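Local coordinates for protein farnesyl pyrophosphate synthetase (Staphylococcus aureus, PDB 5H9D) that probably elongates allylic diphosphates into heptaprenyl diphosphate, as expected of a magnesium-dependent trans-prenyltransferase of the FPP/GGPP synthase family, at residues Gln151-Arg164 with Leu229-Arg243. Numbering follows the deposited sequence.
Sequences QFNSQQTIINYLRR and LLNGHITLPILLEMR
One face of the Y161 ring lies over the start of helix 236-243, with L236 N off-centre beneath it and L236 CB in a CH-pi contact 4.1 Å from the ring centroid. G232 N lies over one face of the F152 ring, while L230 O sits at its edge; the R164 guanidinium meets I234 O with its edge. In this mainly helical prenyl synthase fold, the contact pairs two helix starts and the loops leading into them: the first turns of helix 158-183 (158-164) and helix 236-243 run antiparallel at 177°, these short axes approaching to 10.4 Å. CG turned roughly away from the backbone N (chi1 153°) carries the Y161 ring across the L236 side chain, nearly perpendicular to it, and the Y161 hydroxyl bonds to D210 on helix 188-215. I158 is a knob among L236, L239, L240 and R243; its CG1 packs 3.7 Å from L239 CB, and its CD1 lies over one face of the R243 guanidinium, toward the rim. Between the loops, F152 N donates to G232 O at 2.8 Å. R164 also forms a salt bridge through NH1 with D150, which probably steadies its guanidinium. The other terminal nitrogen, R164 NH2, donates to I234 O at 2.9 Å, 57° out of the carbonyl plane.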
loop_
_atom_site.group_PDB
_atom_site.type_symbol
_atom_site.label_atom_id
_atom_site.label_comp_id
_atom_site.label_asym_id
_atom_site.label_seq_id
_atom_site.Cartn_x
_atom_site.Cartn_y
_atom_site.Cartn_z
ATOM N N GLN A 151 -10.992 1.250 -15.814
ATOM C CA GLN A 151 -10.469 2.213 -16.781
ATOM C C GLN A 151 -11.239 2.280 -18.106
ATOM O O GLN A 151 -11.283 1.324 -18.866
ATOM C CB GLN A 151 -8.958 1.983 -16.997
ATOM C CG GLN A 151 -8.083 2.893 -16.069
ATOM C CD GLN A 151 -6.551 2.685 -16.191
ATOM O OE1 GLN A 151 -5.983 2.687 -17.293
ATOM N NE2 GLN A 151 -5.883 2.523 -15.048
ATOM N N PHE A 152 -11.881 3.425 -18.331
ATOM C CA PHE A 152 -12.685 3.713 -19.530
ATOM C C PHE A 152 -14.050 3.064 -19.642
ATOM O O PHE A 152 -14.623 2.978 -20.732
ATOM C CB PHE A 152 -11.886 3.431 -20.796
ATOM C CG PHE A 152 -10.874 4.492 -21.097
ATOM C CD1 PHE A 152 -11.296 5.759 -21.500
ATOM C CD2 PHE A 152 -9.505 4.244 -20.922
ATOM C CE1 PHE A 152 -10.375 6.764 -21.725
ATOM C CE2 PHE A 152 -8.573 5.242 -21.144
ATOM C CZ PHE A 152 -9.003 6.510 -21.550
ATOM N N ASN A 153 -14.577 2.624 -18.505
ATOM C CA ASN A 153 -15.894 1.999 -18.453
ATOM C C ASN A 153 -16.935 3.074 -18.229
ATOM O O ASN A 153 -17.153 3.504 -17.097
ATOM C CB ASN A 153 -15.983 1.020 -17.291
ATOM C CG ASN A 153 -17.261 0.228 -17.313
ATOM O OD1 ASN A 153 -18.336 0.780 -17.571
ATOM N ND2 ASN A 153 -17.158 -1.082 -17.051
ATOM N N SER A 154 -17.598 3.489 -19.296
ATOM C CA SER A 154 -18.613 4.535 -19.212
ATOM C C SER A 154 -19.962 4.065 -18.709
ATOM O O SER A 154 -20.925 4.820 -18.730
ATOM C CB SER A 154 -18.790 5.168 -20.587
ATOM O OG SER A 154 -18.901 4.159 -21.571
ATOM N N GLN A 155 -20.047 2.821 -18.259
ATOM C CA GLN A 155 -21.323 2.292 -17.786
ATOM C C GLN A 155 -21.381 2.122 -16.262
ATOM O O GLN A 155 -22.375 1.669 -15.701
ATOM C CB GLN A 155 -21.594 0.957 -18.489
ATOM C CG GLN A 155 -21.276 0.982 -20.002
ATOM C CD GLN A 155 -22.119 1.991 -20.786
ATOM O OE1 GLN A 155 -21.586 2.787 -21.568
ATOM N NE2 GLN A 155 -23.440 1.957 -20.584
ATOM N N GLN A 156 -20.315 2.519 -15.592
ATOM C CA GLN A 156 -20.262 2.371 -14.171
ATOM C C GLN A 156 -21.206 3.348 -13.455
ATOM O O GLN A 156 -21.540 4.415 -13.972
ATOM C CB GLN A 156 -18.822 2.541 -13.723
ATOM C CG GLN A 156 -18.398 3.965 -13.604
ATOM C CD GLN A 156 -17.700 4.218 -12.291
ATOM O OE1 GLN A 156 -17.797 3.412 -11.349
ATOM N NE2 GLN A 156 -16.996 5.346 -12.208
ATOM N N THR A 157 -21.628 2.972 -12.252
ATOM C CA THR A 157 -22.551 3.777 -11.464
ATOM C C THR A 157 -21.913 4.631 -10.321
ATOM O O THR A 157 -20.794 4.362 -9.842
ATOM C CB THR A 157 -23.647 2.849 -10.893
ATOM O OG1 THR A 157 -24.855 3.593 -10.697
ATOM C CG2 THR A 157 -23.194 2.229 -9.570
ATOM N N ILE A 158 -22.625 5.675 -9.903
ATOM C CA ILE A 158 -22.130 6.527 -8.834
ATOM C C ILE A 158 -21.942 5.760 -7.528
ATOM O O ILE A 158 -20.894 5.859 -6.890
ATOM C CB ILE A 158 -23.053 7.735 -8.605
ATOM C CG1 ILE A 158 -22.783 8.772 -9.700
ATOM C CG2 ILE A 158 -22.809 8.329 -7.233
ATOM C CD1 ILE A 158 -23.518 10.041 -9.540
ATOM N N ILE A 159 -22.947 4.994 -7.132
ATOM C CA ILE A 159 -22.857 4.209 -5.912
ATOM C C ILE A 159 -21.562 3.389 -5.985
ATOM O O ILE A 159 -20.937 3.063 -4.965
ATOM C CB ILE A 159 -24.107 3.270 -5.780
ATOM C CG1 ILE A 159 -24.545 3.148 -4.317
ATOM C CG2 ILE A 159 -23.820 1.908 -6.375
ATOM C CD1 ILE A 159 -23.648 2.327 -3.473
ATOM N N ASN A 160 -21.139 3.088 -7.207
ATOM C CA ASN A 160 -19.940 2.291 -7.413
ATOM C C ASN A 160 -18.648 3.143 -7.427
ATOM O O ASN A 160 -17.555 2.636 -7.153
ATOM C CB ASN A 160 -20.107 1.494 -8.710
ATOM C CG ASN A 160 -19.000 0.486 -8.930
ATOM O OD1 ASN A 160 -18.890 -0.520 -8.201
ATOM N ND2 ASN A 160 -18.167 0.743 -9.946
ATOM N N TYR A 161 -18.769 4.429 -7.754
ATOM C CA TYR A 161 -17.601 5.307 -7.761
ATOM C C TYR A 161 -17.255 5.597 -6.313
ATOM O O TYR A 161 -16.091 5.689 -5.963
ATOM C CB TYR A 161 -17.881 6.607 -8.536
ATOM C CG TYR A 161 -17.056 7.783 -8.072
ATOM C CD1 TYR A 161 -17.409 8.478 -6.900
ATOM C CD2 TYR A 161 -15.872 8.143 -8.721
ATOM C CE1 TYR A 161 -16.618 9.468 -6.383
ATOM C CE2 TYR A 161 -15.051 9.151 -8.210
ATOM C CZ TYR A 161 -15.434 9.802 -7.027
ATOM O OH TYR A 161 -14.625 10.749 -6.421
ATOM N N LEU A 162 -18.276 5.727 -5.470
ATOM C CA LEU A 162 -18.089 5.997 -4.034
ATOM C C LEU A 162 -17.398 4.832 -3.305
ATOM O O LEU A 162 -16.560 5.023 -2.407
ATOM C CB LEU A 162 -19.444 6.239 -3.367
ATOM C CG LEU A 162 -20.163 7.525 -3.754
ATOM C CD1 LEU A 162 -21.376 7.626 -2.887
ATOM C CD2 LEU A 162 -19.272 8.757 -3.579
ATOM N N ARG A 163 -17.780 3.622 -3.694
ATOM C CA ARG A 163 -17.238 2.415 -3.104
ATOM C C ARG A 163 -15.753 2.345 -3.483
ATOM O O ARG A 163 -14.919 1.819 -2.731
ATOM C CB ARG A 163 -18.060 1.226 -3.635
ATOM C CG ARG A 163 -17.820 -0.130 -2.994
ATOM C CD ARG A 163 -19.109 -0.955 -2.991
ATOM N NE ARG A 163 -19.825 -0.850 -4.257
ATOM C CZ ARG A 163 -21.103 -1.198 -4.427
ATOM N NH1 ARG A 163 -21.801 -1.682 -3.402
ATOM N NH2 ARG A 163 -21.696 -1.035 -5.611
ATOM N N ARG A 164 -15.435 2.936 -4.635
ATOM C CA ARG A 164 -14.082 2.967 -5.182
ATOM C C ARG A 164 -13.201 3.996 -4.500
ATOM O O ARG A 164 -11.994 3.777 -4.383
ATOM C CB ARG A 164 -14.113 3.237 -6.703
ATOM C CG ARG A 164 -12.795 2.958 -7.473
ATOM C CD ARG A 164 -13.005 2.879 -9.013
ATOM N NE ARG A 164 -13.118 4.210 -9.619
ATOM C CZ ARG A 164 -14.047 4.571 -10.510
ATOM N NH1 ARG A 164 -14.961 3.700 -10.929
ATOM N NH2 ARG A 164 -14.089 5.818 -10.956
ATOM N N LEU A 229 -9.055 11.551 -16.723
ATOM C CA LEU A 229 -9.903 11.120 -17.815
ATOM C C LEU A 229 -9.018 10.586 -18.940
ATOM O O LEU A 229 -9.400 9.664 -19.664
ATOM C CB LEU A 229 -10.735 12.291 -18.308
ATOM C CG LEU A 229 -11.747 11.969 -19.391
ATOM C CD1 LEU A 229 -12.673 10.880 -18.891
ATOM C CD2 LEU A 229 -12.520 13.225 -19.760
ATOM N N LEU A 230 -7.828 11.163 -19.075
ATOM C CA LEU A 230 -6.901 10.733 -20.108
ATOM C C LEU A 230 -6.463 9.316 -19.802
ATOM O O LEU A 230 -6.022 8.595 -20.691
ATOM C CB LEU A 230 -5.700 11.678 -20.167
ATOM C CG LEU A 230 -6.131 13.059 -20.673
ATOM C CD1 LEU A 230 -5.199 14.166 -20.210
ATOM C CD2 LEU A 230 -6.192 12.997 -22.175
ATOM N N ASN A 231 -6.603 8.914 -18.543
ATOM C CA ASN A 231 -6.236 7.565 -18.139
ATOM C C ASN A 231 -7.477 6.711 -17.989
ATOM O O ASN A 231 -7.402 5.603 -17.473
ATOM C CB ASN A 231 -5.484 7.575 -16.816
ATOM C CG ASN A 231 -4.054 8.006 -16.969
ATOM O OD1 ASN A 231 -3.748 8.902 -17.759
ATOM N ND2 ASN A 231 -3.155 7.382 -16.191
ATOM N N GLY A 232 -8.616 7.238 -18.417
ATOM C CA GLY A 232 -9.851 6.486 -18.337
ATOM C C GLY A 232 -10.652 6.499 -17.047
ATOM O O GLY A 232 -11.726 5.909 -17.027
ATOM N N HIS A 233 -10.153 7.146 -15.985
ATOM C CA HIS A 233 -10.848 7.230 -14.688
ATOM C C HIS A 233 -12.054 8.149 -14.739
ATOM O O HIS A 233 -11.910 9.374 -14.812
ATOM C CB HIS A 233 -9.912 7.750 -13.615
ATOM C CG HIS A 233 -8.673 6.939 -13.463
ATOM N ND1 HIS A 233 -8.682 5.663 -12.941
ATOM C CD2 HIS A 233 -7.387 7.205 -13.793
ATOM C CE1 HIS A 233 -7.453 5.177 -12.957
ATOM N NE2 HIS A 233 -6.649 6.092 -13.470
ATOM N N ILE A 234 -13.237 7.542 -14.689
ATOM C CA ILE A 234 -14.505 8.259 -14.721
ATOM C C ILE A 234 -14.888 8.632 -13.286
ATOM O O ILE A 234 -15.475 7.839 -12.570
ATOM C CB ILE A 234 -15.572 7.375 -15.315
ATOM C CG1 ILE A 234 -15.031 6.729 -16.591
ATOM C CG2 ILE A 234 -16.811 8.167 -15.568
ATOM C CD1 ILE A 234 -14.551 7.702 -17.629
ATOM N N THR A 235 -14.573 9.861 -12.889
ATOM C CA THR A 235 -14.802 10.320 -11.537
ATOM C C THR A 235 -16.107 11.089 -11.349
ATOM O O THR A 235 -16.769 11.435 -12.326
ATOM C CB THR A 235 -13.597 11.146 -11.090
ATOM O OG1 THR A 235 -13.515 12.336 -11.884
ATOM C CG2 THR A 235 -12.294 10.338 -11.304
ATOM N N LEU A 236 -16.465 11.358 -10.092
ATOM C CA LEU A 236 -17.722 12.021 -9.781
ATOM C C LEU A 236 -18.166 13.143 -10.736
ATOM O O LEU A 236 -19.289 13.112 -11.248
ATOM C CB LEU A 236 -17.724 12.516 -8.320
ATOM C CG LEU A 236 -19.100 12.973 -7.806
ATOM C CD1 LEU A 236 -20.049 11.826 -8.007
ATOM C CD2 LEU A 236 -19.086 13.396 -6.360
ATOM N N PRO A 237 -17.306 14.142 -10.990
ATOM C CA PRO A 237 -17.748 15.205 -11.907
ATOM C C PRO A 237 -18.317 14.620 -13.205
ATOM O O PRO A 237 -19.430 14.942 -13.626
ATOM C CB PRO A 237 -16.474 15.987 -12.171
ATOM C CG PRO A 237 -15.671 15.740 -10.937
ATOM C CD PRO A 237 -15.892 14.304 -10.649
ATOM N N ILE A 238 -17.546 13.718 -13.807
ATOM C CA ILE A 238 -17.925 13.088 -15.060
ATOM C C ILE A 238 -19.147 12.183 -15.009
ATOM O O ILE A 238 -19.805 12.000 -16.021
ATOM C CB ILE A 238 -16.733 12.339 -15.656
ATOM C CG1 ILE A 238 -15.495 13.259 -15.615
ATOM C CG2 ILE A 238 -17.033 11.973 -17.097
ATOM C CD1 ILE A 238 -14.249 12.692 -16.235
ATOM N N LEU A 239 -19.457 11.626 -13.844
ATOM C CA LEU A 239 -20.627 10.758 -13.696
ATOM C C LEU A 239 -21.874 11.628 -13.625
ATOM O O LEU A 239 -22.943 11.240 -14.102
ATOM C CB LEU A 239 -20.520 9.922 -12.416
ATOM C CG LEU A 239 -19.480 8.807 -12.506
ATOM C CD1 LEU A 239 -18.971 8.374 -11.131
ATOM C CD2 LEU A 239 -20.111 7.645 -13.233
ATOM N N LEU A 240 -21.714 12.805 -13.024
ATOM C CA LEU A 240 -22.803 13.742 -12.861
ATOM C C LEU A 240 -23.203 14.354 -14.183
ATOM O O LEU A 240 -24.373 14.414 -14.514
ATOM C CB LEU A 240 -22.421 14.839 -11.864
ATOM C CG LEU A 240 -22.192 14.327 -10.441
ATOM C CD1 LEU A 240 -21.927 15.464 -9.515
ATOM C CD2 LEU A 240 -23.402 13.565 -9.966
ATOM N N GLU A 241 -22.232 14.803 -14.954
ATOM C CA GLU A 241 -22.569 15.391 -16.229
ATOM C C GLU A 241 -23.175 14.344 -17.154
ATOM O O GLU A 241 -23.909 14.688 -18.061
ATOM C CB GLU A 241 -21.337 16.038 -16.876
ATOM C CG GLU A 241 -21.661 16.951 -18.072
ATOM C CD GLU A 241 -22.727 18.006 -17.768
ATOM O OE1 GLU A 241 -23.179 18.699 -18.710
ATOM O OE2 GLU A 241 -23.122 18.148 -16.592
ATOM N N MET A 242 -22.897 13.065 -16.926
ATOM C CA MET A 242 -23.470 12.038 -17.799
ATOM C C MET A 242 -24.974 11.870 -17.570
ATOM O O MET A 242 -25.757 11.975 -18.522
ATOM C CB MET A 242 -22.777 10.681 -17.617
ATOM C CG MET A 242 -21.417 10.572 -18.288
ATOM S SD MET A 242 -20.770 8.852 -18.349
ATOM C CE MET A 242 -19.608 8.849 -17.077
ATOM N N ARG A 243 -25.386 11.625 -16.322
ATOM C CA ARG A 243 -26.796 11.431 -16.004
ATOM C C ARG A 243 -27.706 12.539 -16.531
ATOM O O ARG A 243 -28.871 12.298 -16.818
ATOM C CB ARG A 243 -26.994 11.297 -14.494
ATOM C CG ARG A 243 -26.417 12.450 -13.708
ATOM C CD ARG A 243 -27.059 12.640 -12.340
ATOM N NE ARG A 243 -27.062 11.440 -11.506
ATOM C CZ ARG A 243 -26.953 11.458 -10.174
ATOM N NH1 ARG A 243 -26.825 12.615 -9.527
ATOM N NH2 ARG A 243 -26.978 10.319 -9.483
#